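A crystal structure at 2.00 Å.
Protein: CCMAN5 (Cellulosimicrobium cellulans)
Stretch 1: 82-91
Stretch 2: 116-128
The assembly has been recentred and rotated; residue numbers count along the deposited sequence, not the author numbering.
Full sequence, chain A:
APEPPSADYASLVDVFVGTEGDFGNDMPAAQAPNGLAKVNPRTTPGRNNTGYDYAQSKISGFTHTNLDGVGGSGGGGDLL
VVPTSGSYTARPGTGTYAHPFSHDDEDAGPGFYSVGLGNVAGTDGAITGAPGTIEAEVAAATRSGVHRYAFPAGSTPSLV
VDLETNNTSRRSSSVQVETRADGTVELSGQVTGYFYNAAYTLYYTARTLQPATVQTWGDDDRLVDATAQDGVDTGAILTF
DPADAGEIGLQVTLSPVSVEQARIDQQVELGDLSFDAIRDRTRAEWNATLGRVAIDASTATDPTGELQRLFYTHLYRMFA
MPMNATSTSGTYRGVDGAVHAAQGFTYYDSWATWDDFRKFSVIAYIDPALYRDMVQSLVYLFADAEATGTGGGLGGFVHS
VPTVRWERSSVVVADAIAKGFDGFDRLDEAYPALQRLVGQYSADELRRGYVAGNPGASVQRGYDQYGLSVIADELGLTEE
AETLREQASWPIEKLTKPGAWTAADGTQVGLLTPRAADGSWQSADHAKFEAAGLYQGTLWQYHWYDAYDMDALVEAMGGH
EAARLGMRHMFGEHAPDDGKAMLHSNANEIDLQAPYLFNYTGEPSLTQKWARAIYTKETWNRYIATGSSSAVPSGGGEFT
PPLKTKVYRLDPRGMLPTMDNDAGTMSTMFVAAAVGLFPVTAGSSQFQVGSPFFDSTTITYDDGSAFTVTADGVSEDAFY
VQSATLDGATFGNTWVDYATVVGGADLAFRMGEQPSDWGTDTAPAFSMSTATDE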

# COMPACT_ATOMS: atom_id res chain seq x y z
N VAL A 82 15.71 -21.86 3.40
CA VAL A 82 15.84 -22.66 2.19
C VAL A 82 15.92 -24.16 2.53
O VAL A 82 16.90 -24.59 3.15
N PRO A 83 14.91 -24.95 2.11
CA PRO A 83 14.99 -26.40 2.30
C PRO A 83 15.92 -27.05 1.27
O PRO A 83 15.91 -26.66 0.09
N THR A 84 16.71 -28.02 1.71
CA THR A 84 17.66 -28.69 0.82
C THR A 84 18.04 -30.07 1.35
O THR A 84 18.02 -30.31 2.56
N SER A 85 18.38 -30.98 0.43
CA SER A 85 18.93 -32.28 0.82
C SER A 85 20.43 -32.28 0.64
O SER A 85 21.09 -33.30 0.85
N GLY A 86 20.97 -31.13 0.25
CA GLY A 86 22.41 -30.97 0.11
C GLY A 86 23.12 -30.74 1.43
O GLY A 86 22.47 -30.60 2.47
N SER A 87 24.45 -30.70 1.35
CA SER A 87 25.37 -30.47 2.46
C SER A 87 26.28 -29.28 2.16
O SER A 87 26.57 -29.00 0.99
N TYR A 88 26.79 -28.64 3.20
CA TYR A 88 27.71 -27.50 3.04
C TYR A 88 28.96 -27.63 3.92
O TYR A 88 28.91 -28.23 5.00
N THR A 89 30.07 -27.07 3.44
CA THR A 89 31.33 -27.02 4.20
C THR A 89 31.82 -25.57 4.32
O THR A 89 32.84 -25.30 4.94
N ALA A 90 31.07 -24.65 3.70
CA ALA A 90 31.32 -23.21 3.79
C ALA A 90 29.98 -22.48 3.62
O ALA A 90 28.95 -23.12 3.39
N ARG A 91 30.00 -21.15 3.73
CA ARG A 91 28.80 -20.35 3.53
C ARG A 91 28.21 -20.67 2.14
O ARG A 91 28.96 -20.73 1.17
N GLY A 116 5.35 -27.32 -4.44
CA GLY A 116 6.22 -28.48 -4.59
C GLY A 116 7.52 -28.04 -5.24
O GLY A 116 7.52 -27.52 -6.36
N LEU A 117 8.62 -28.20 -4.51
CA LEU A 117 9.93 -27.80 -4.99
C LEU A 117 10.71 -29.03 -5.43
O LEU A 117 10.68 -30.04 -4.74
N GLY A 118 11.37 -28.94 -6.58
CA GLY A 118 12.25 -30.00 -7.03
C GLY A 118 13.38 -30.19 -6.05
O GLY A 118 13.98 -29.21 -5.56
N ASN A 119 13.67 -31.45 -5.72
CA ASN A 119 14.69 -31.75 -4.71
C ASN A 119 16.06 -31.34 -5.24
O ASN A 119 16.29 -31.36 -6.44
N VAL A 120 16.95 -30.93 -4.33
CA VAL A 120 18.33 -30.62 -4.66
C VAL A 120 19.27 -31.28 -3.64
O VAL A 120 18.94 -31.36 -2.44
N ALA A 121 20.41 -31.78 -4.12
CA ALA A 121 21.38 -32.49 -3.27
C ALA A 121 22.80 -32.36 -3.80
O ALA A 121 23.00 -31.86 -4.89
N GLY A 122 23.78 -32.84 -3.04
CA GLY A 122 25.18 -32.63 -3.37
C GLY A 122 25.88 -31.80 -2.30
O GLY A 122 25.30 -31.56 -1.24
N THR A 123 27.12 -31.38 -2.58
CA THR A 123 27.93 -30.68 -1.59
C THR A 123 28.41 -29.35 -2.15
O THR A 123 29.01 -29.30 -3.24
N ASP A 124 28.10 -28.28 -1.44
CA ASP A 124 28.48 -26.92 -1.85
C ASP A 124 28.11 -26.60 -3.32
O ASP A 124 27.00 -26.92 -3.76
N GLY A 125 29.04 -26.00 -4.06
CA GLY A 125 28.81 -25.60 -5.45
C GLY A 125 28.39 -26.71 -6.40
O GLY A 125 27.96 -26.45 -7.53
N ALA A 126 28.54 -27.95 -5.96
CA ALA A 126 28.13 -29.10 -6.73
C ALA A 126 26.64 -29.45 -6.54
O ALA A 126 26.13 -30.38 -7.20
N ILE A 127 25.95 -28.76 -5.64
CA ILE A 127 24.53 -29.03 -5.40
C ILE A 127 23.75 -28.79 -6.69
O ILE A 127 23.95 -27.78 -7.38
N THR A 128 22.89 -29.75 -7.03
CA THR A 128 22.10 -29.71 -8.25
C THR A 128 20.79 -30.50 -8.05
O THR A 128 20.55 -31.07 -6.98

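The contact between these two stretches of CCMAN5 is a backbone-led pairing, in which a short ladder of main-chain hydrogen bonds sets the register and a few side chains, chiefly those of Asp124 and Ile127, fill the space around it. It illustrates a general principle: where segments leave their strands and turn irregular, one acidic side chain can take over the pairing that the backbone no longer supplies.

The ladder comes first. Ser85 N donates to Val120 O (2.9 Å). Ser87 N then donates to Gly122 O (2.9 Å) and Asp124 N returns a bond to Ser87 O (3.0 Å); these last two make the single bridge between Ser87 and Thr123. Between the first two rungs, water 1 joins the two stretches, donating to Ser85 O (3.0 Å) and accepting from Gly122 N (2.9 Å).

Beyond the last rung Asp124 takes over. Its CA-to-CB bond points sideways, but with chi1 in m the carboxylate comes nearer the first stretch. Thr89 N donates to Asp124 OD1 at 3.0 Å, while Thr89 OG1, placed by a p rotamer, donates to Asp124 OD2 at 2.6 Å. One residue thus offers both its amide and its hydroxyl to the two carboxylate oxygens. Water 2 lies 2.6 Å from Asp124 OD1 and 3.0 Å from Arg91 O, within reach of both stretches.

The apolar packing is modest. Ile127 points toward the first stretch with chi1 m and chi2 t, and its CD1 lies over one face of the Tyr88 ring, 3.5 Å from Tyr88 CZ. Tyr88, also m, has its CA-to-CB bond directed away, yet the ring runs back beside the contact; Asp124 OD1 sits at its edge, 3.7 Å from Tyr88 CD2. The same Ile127 methyl explains why Gly86 suits its position: a CB there would point toward the second stretch and fall 2.6 Å from Ile127 CD1, a clash.

Nearer the strands, side chains meet in smaller pairs. Pro83 CG touches Leu117 CD1 at 3.8 Å, with Leu117 (m, t) pointing toward its partner. Thr84, in t, sets OG1 3.4 Å from Val120 CG2, and this hydroxyl also accepts a hydrogen bond from Gly86 N (3.0 Å), bracing the turn from within its own stretch. Ser85 points toward the second stretch in an m rotamer; its CB packs 4.2 Å from Ala121 CB, and its hydroxyl is hydrogen-bonded elsewhere in the structure.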

# COMPACT_ATOMS: atom_id res chain seq x y z
CB VAL A 82 17.13 -22.29 1.38
CG1 VAL A 82 17.24 -23.12 0.11
CG2 VAL A 82 17.15 -20.81 1.04
CB PRO A 83 13.54 -26.85 2.07
CG PRO A 83 13.02 -25.87 1.06
CD PRO A 83 13.66 -24.56 1.44
CB THR A 84 18.92 -27.84 0.60
OG1 THR A 84 19.75 -28.46 -0.38
CG2 THR A 84 19.71 -27.65 1.91
CB SER A 85 18.29 -33.42 0.01
OG SER A 85 16.90 -33.43 0.19
CB SER A 87 26.26 -31.70 2.67
OG SER A 87 25.49 -32.82 3.09
CB TYR A 88 26.99 -26.18 3.34
CG TYR A 88 25.90 -25.82 2.33
CD1 TYR A 88 24.57 -26.12 2.58
CD2 TYR A 88 26.22 -25.18 1.13
CE1 TYR A 88 23.55 -25.77 1.66
CE2 TYR A 88 25.23 -24.85 0.20
CZ TYR A 88 23.90 -25.15 0.48
OH TYR A 88 22.94 -24.81 -0.44
CB THR A 89 32.48 -27.88 3.54
OG1 THR A 89 32.80 -27.35 2.25
CG2 THR A 89 32.08 -29.33 3.39
CB ALA A 90 32.33 -22.74 2.72
CB ARG A 91 29.11 -18.87 3.67
CG ARG A 91 27.87 -17.96 3.57
CD ARG A 91 27.65 -17.26 2.20
NE ARG A 91 26.71 -16.15 2.42
CZ ARG A 91 25.39 -16.26 2.36
NH1 ARG A 91 24.82 -17.40 1.98
NH2 ARG A 91 24.63 -15.20 2.63
CB LEU A 117 10.70 -27.07 -3.88
CG LEU A 117 10.08 -25.79 -3.31
CD1 LEU A 117 10.85 -25.31 -2.04
CD2 LEU A 117 10.00 -24.70 -4.39
CB ASN A 119 14.64 -33.24 -4.36
CG ASN A 119 15.52 -33.62 -3.17
OD1 ASN A 119 16.03 -34.74 -3.12
ND2 ASN A 119 15.71 -32.70 -2.21
CB VAL A 120 18.61 -29.08 -4.77
CG1 VAL A 120 17.77 -28.47 -5.89
CG2 VAL A 120 18.33 -28.35 -3.43
CB ALA A 121 20.99 -33.96 -3.13
CB THR A 123 29.11 -31.57 -1.09
OG1 THR A 123 28.57 -32.79 -0.55
CG2 THR A 123 29.89 -30.86 0.00
CB ASP A 124 29.98 -26.68 -1.58
CG ASP A 124 30.32 -26.77 -0.10
OD1 ASP A 124 29.78 -25.97 0.71
OD2 ASP A 124 31.16 -27.63 0.26
CB ALA A 126 29.01 -30.30 -6.37
CB ILE A 127 23.94 -28.23 -4.19
CG1 ILE A 127 24.50 -28.77 -2.87
CG2 ILE A 127 22.39 -28.31 -4.14
CD1 ILE A 127 24.25 -27.86 -1.70
CB THR A 128 22.92 -30.26 -9.45
OG1 THR A 128 22.24 -30.00 -10.68
CG2 THR A 128 23.21 -31.78 -9.31
O HOH W 1 23.55 -34.37 -0.56
O HOH W 2 29.52 -23.48 0.02